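PDB 4DA2: sugar fermentation stimulation protein homolog from Pyrococcus furiosus, which probably binds DNA, and joins an OB-fold domain to a PD-(D/E)xK nuclease-like domain that holds calcium ions. Local coordinates for residues R51-T56 with I66-E71. The protein carries 1 engineered substitution. Residues are numbered along the deposited sequence; the frame is centred on the assembly and turned at random.
Sequences RIGYCT and ILLGFE
Ile66 O is gripped twice by the strand beside it: Thr56 N donates a hydrogen bond of 3.0 Å lying in the carbonyl plane, and Cys55 CA adds a CH...O contact to the same oxygen at 3.1 Å. Ile66 N returns a hydrogen bond to Thr56 O, 2.8 Å long. At the other end of the ladder Glu71 N reaches Ile52 O at 2.9 Å. Between them Tyr54 faces two residues at once, taking Leu68 N on its carbonyl oxygen while its own N donates to Gly69 O; this is a classic beta bulge. On one face of the sheet Leu67 CD1 lies 4.1 Å from Cys55 SG, and the Phe70 ring, which meets Phe46, lies obliquely beside Gly53 CA. On the face of Tyr54 and Thr56, the tyrosine ring runs beside the Glu71 side chain, CE2 4.1 Å from Glu71 CB, while Glu71 OE2 is hydrogen-bonded to Gly74 N. Thr56 turns OG1 anti to its N (chi1 -162°), where OG1 is hydrogen-bonded to Pro9 O; this leaves CG2 to pack on Leu68 CD1 at 3.7 Å. Strands 52-57 and 65-72 thus form a bulged antiparallel hairpin of the N-terminal OB-fold domain, flanked by strands 11-18 and 31-36 respectively.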
ATOM      1  N   ARG A  51     -16.766  12.607  -5.323  1.00 22.29           N
ATOM      2  CA  ARG A  51     -16.229  11.297  -5.758  1.00 19.51           C
ATOM      3  C   ARG A  51     -16.796  10.157  -4.943  1.00 21.28           C
ATOM      4  O   ARG A  51     -17.013  10.300  -3.745  1.00 22.90           O
ATOM      5  CB  ARG A  51     -14.706  11.300  -5.645  1.00 19.20           C
ATOM      6  CG  ARG A  51     -13.983  12.162  -6.677  1.00 24.55           C
ATOM      7  CD  ARG A  51     -13.854  11.400  -8.000  1.00 36.31           C
ATOM      8  NE  ARG A  51     -12.811  11.954  -8.863  1.00 39.77           N
ATOM      9  CZ  ARG A  51     -12.974  12.989  -9.680  1.00 40.05           C
ATOM     10  NH1 ARG A  51     -14.147  13.608  -9.763  1.00 70.83           N
ATOM     11  NH2 ARG A  51     -11.952  13.412 -10.412  1.00 50.67           N
ATOM     12  N   ILE A  52     -17.052   9.024  -5.596  1.00 16.53           N
ATOM     13  CA  ILE A  52     -17.576   7.863  -4.904  1.00 14.04           C
ATOM     14  C   ILE A  52     -16.454   7.108  -4.198  1.00 15.68           C
ATOM     15  O   ILE A  52     -15.486   6.712  -4.837  1.00 16.43           O
ATOM     16  CB  ILE A  52     -18.306   6.922  -5.877  1.00 17.73           C
ATOM     17  CG1 ILE A  52     -19.389   7.685  -6.675  1.00 32.61           C
ATOM     18  CG2 ILE A  52     -18.880   5.724  -5.127  1.00 23.76           C
ATOM     19  CD1 ILE A  52     -20.412   8.458  -5.795  1.00 32.92           C
ATOM     20  N   GLY A  53     -16.593   6.936  -2.883  1.00 20.39           N
ATOM     21  CA  GLY A  53     -15.687   6.093  -2.087  1.00 18.05           C
ATOM     22  C   GLY A  53     -16.420   4.851  -1.617  1.00 24.97           C
ATOM     23  O   GLY A  53     -17.610   4.677  -1.888  1.00 18.59           O
ATOM     24  N   TYR A  54     -15.694   3.987  -0.918  1.00 21.17           N
ATOM     25  CA  TYR A  54     -16.231   2.763  -0.341  1.00 18.90           C
ATOM     26  C   TYR A  54     -15.739   2.672   1.082  1.00 13.65           C
ATOM     27  O   TYR A  54     -14.542   2.825   1.334  1.00 16.68           O
ATOM     28  CB  TYR A  54     -15.837   1.536  -1.175  1.00 20.01           C
ATOM     29  CG  TYR A  54     -16.579   1.560  -2.463  1.00 16.59           C
ATOM     30  CD1 TYR A  54     -17.808   0.923  -2.599  1.00 17.56           C
ATOM     31  CD2 TYR A  54     -16.092   2.312  -3.535  1.00 24.36           C
ATOM     32  CE1 TYR A  54     -18.513   1.006  -3.836  1.00 20.54           C
ATOM     33  CE2 TYR A  54     -16.761   2.390  -4.723  1.00 18.10           C
ATOM     34  CZ  TYR A  54     -17.953   1.754  -4.877  1.00 18.60           C
ATOM     35  OH  TYR A  54     -18.555   1.930  -6.109  1.00 27.97           O
ATOM     36  N   CYS A  55     -16.684   2.481   2.025  1.00 15.97           N
ATOM     37  CA  CYS A  55     -16.381   2.403   3.451  1.00 14.33           C
ATOM     38  C   CYS A  55     -16.721   1.014   4.006  1.00 10.67           C
ATOM     39  O   CYS A  55     -17.503   0.294   3.402  1.00 16.36           O
ATOM     40  CB  CYS A  55     -17.195   3.447   4.243  1.00 26.67           C
ATOM     41  SG  CYS A  55     -16.552   5.102   4.135  1.00 24.39           S
ATOM     42  N   THR A  56     -16.095   0.645   5.117  1.00 20.27           N
ATOM     43  CA  THR A  56     -16.510  -0.524   5.891  1.00 16.24           C
ATOM     44  C   THR A  56     -16.602  -0.140   7.373  1.00 18.23           C
ATOM     45  O   THR A  56     -15.895   0.771   7.813  1.00 23.19           O
ATOM     46  CB  THR A  56     -15.568  -1.731   5.670  1.00 22.78           C
ATOM     47  OG1 THR A  56     -16.240  -2.924   6.100  1.00 22.31           O
ATOM     48  CG2 THR A  56     -14.236  -1.575   6.416  1.00 19.28           C
ATOM     49  N   ILE A  66     -14.302   3.089   8.163  1.00 17.76           N
ATOM     50  CA  ILE A  66     -13.008   3.251   7.506  1.00 17.23           C
ATOM     51  C   ILE A  66     -13.267   3.516   6.021  1.00 17.68           C
ATOM     52  O   ILE A  66     -14.033   2.781   5.371  1.00 13.66           O
ATOM     53  CB  ILE A  66     -12.143   1.987   7.673  1.00 17.23           C
ATOM     54  CG1 ILE A  66     -12.002   1.623   9.150  1.00 20.13           C
ATOM     55  CG2 ILE A  66     -10.753   2.186   7.073  1.00 23.20           C
ATOM     56  CD1 ILE A  66     -11.579   0.213   9.346  1.00 15.20           C
ATOM     57  N   LEU A  67     -12.668   4.588   5.494  1.00 15.85           N
ATOM     58  CA  LEU A  67     -12.720   4.834   4.049  1.00 18.16           C
ATOM     59  C   LEU A  67     -11.632   3.977   3.378  1.00 13.68           C
ATOM     60  O   LEU A  67     -10.435   4.293   3.476  1.00 23.23           O
ATOM     61  CB  LEU A  67     -12.498   6.322   3.763  1.00 24.72           C
ATOM     62  CG  LEU A  67     -12.414   6.823   2.316  1.00 19.17           C
ATOM     63  CD1 LEU A  67     -13.688   6.448   1.544  1.00 14.09           C
ATOM     64  CD2 LEU A  67     -12.192   8.332   2.347  1.00 29.27           C
ATOM     65  N   LEU A  68     -12.034   2.878   2.739  1.00 15.99           N
ATOM     66  CA  LEU A  68     -11.070   1.904   2.215  1.00 13.39           C
ATOM     67  C   LEU A  68     -10.477   2.255   0.870  1.00 18.31           C
ATOM     68  O   LEU A  68      -9.352   1.850   0.569  1.00 17.14           O
ATOM     69  CB  LEU A  68     -11.676   0.509   2.101  1.00 18.59           C
ATOM     70  CG  LEU A  68     -12.211  -0.121   3.383  1.00 17.02           C
ATOM     71  CD1 LEU A  68     -12.874  -1.391   2.972  1.00 14.71           C
ATOM     72  CD2 LEU A  68     -11.071  -0.352   4.390  1.00 19.54           C
ATOM     73  N   GLY A  69     -11.266   2.944   0.055  1.00 15.72           N
ATOM     74  CA  GLY A  69     -10.931   3.218  -1.314  1.00 13.15           C
ATOM     75  C   GLY A  69     -11.917   4.072  -2.090  1.00 14.81           C
ATOM     76  O   GLY A  69     -12.911   4.560  -1.550  1.00 15.48           O
ATOM     77  N   PHE A  70     -11.637   4.216  -3.383  1.00 18.73           N
ATOM     78  CA  PHE A  70     -12.429   5.037  -4.270  1.00 19.15           C
ATOM     79  C   PHE A  70     -12.744   4.305  -5.573  1.00 18.15           C
ATOM     80  O   PHE A  70     -12.002   3.430  -6.030  1.00 13.84           O
ATOM     81  CB  PHE A  70     -11.682   6.335  -4.597  1.00 15.81           C
ATOM     82  CG  PHE A  70     -11.630   7.316  -3.450  1.00 13.71           C
ATOM     83  CD1 PHE A  70     -12.559   8.350  -3.383  1.00 19.38           C
ATOM     84  CD2 PHE A  70     -10.657   7.217  -2.451  1.00 14.73           C
ATOM     85  CE1 PHE A  70     -12.538   9.272  -2.332  1.00 22.47           C
ATOM     86  CE2 PHE A  70     -10.622   8.151  -1.389  1.00 22.02           C
ATOM     87  CZ  PHE A  70     -11.560   9.174  -1.344  1.00 18.85           C
ATOM     88  N   GLU A  71     -13.845   4.705  -6.189  1.00 19.47           N
ATOM     89  CA  GLU A  71     -14.221   4.150  -7.473  1.00 16.29           C
ATOM     90  C   GLU A  71     -13.139   4.554  -8.440  1.00 17.92           C
ATOM     91  O   GLU A  71     -12.674   5.701  -8.436  1.00 21.68           O
ATOM     92  CB  GLU A  71     -15.594   4.727  -7.903  1.00 20.11           C
ATOM     93  CG  GLU A  71     -16.142   4.181  -9.239  1.00 30.28           C
ATOM     94  CD  GLU A  71     -15.493   4.780 -10.494  1.00 35.87           C
ATOM     95  OE1 GLU A  71     -14.946   5.907 -10.420  1.00 39.63           O
ATOM     96  OE2 GLU A  71     -15.543   4.110 -11.566  1.00 35.52           O
TER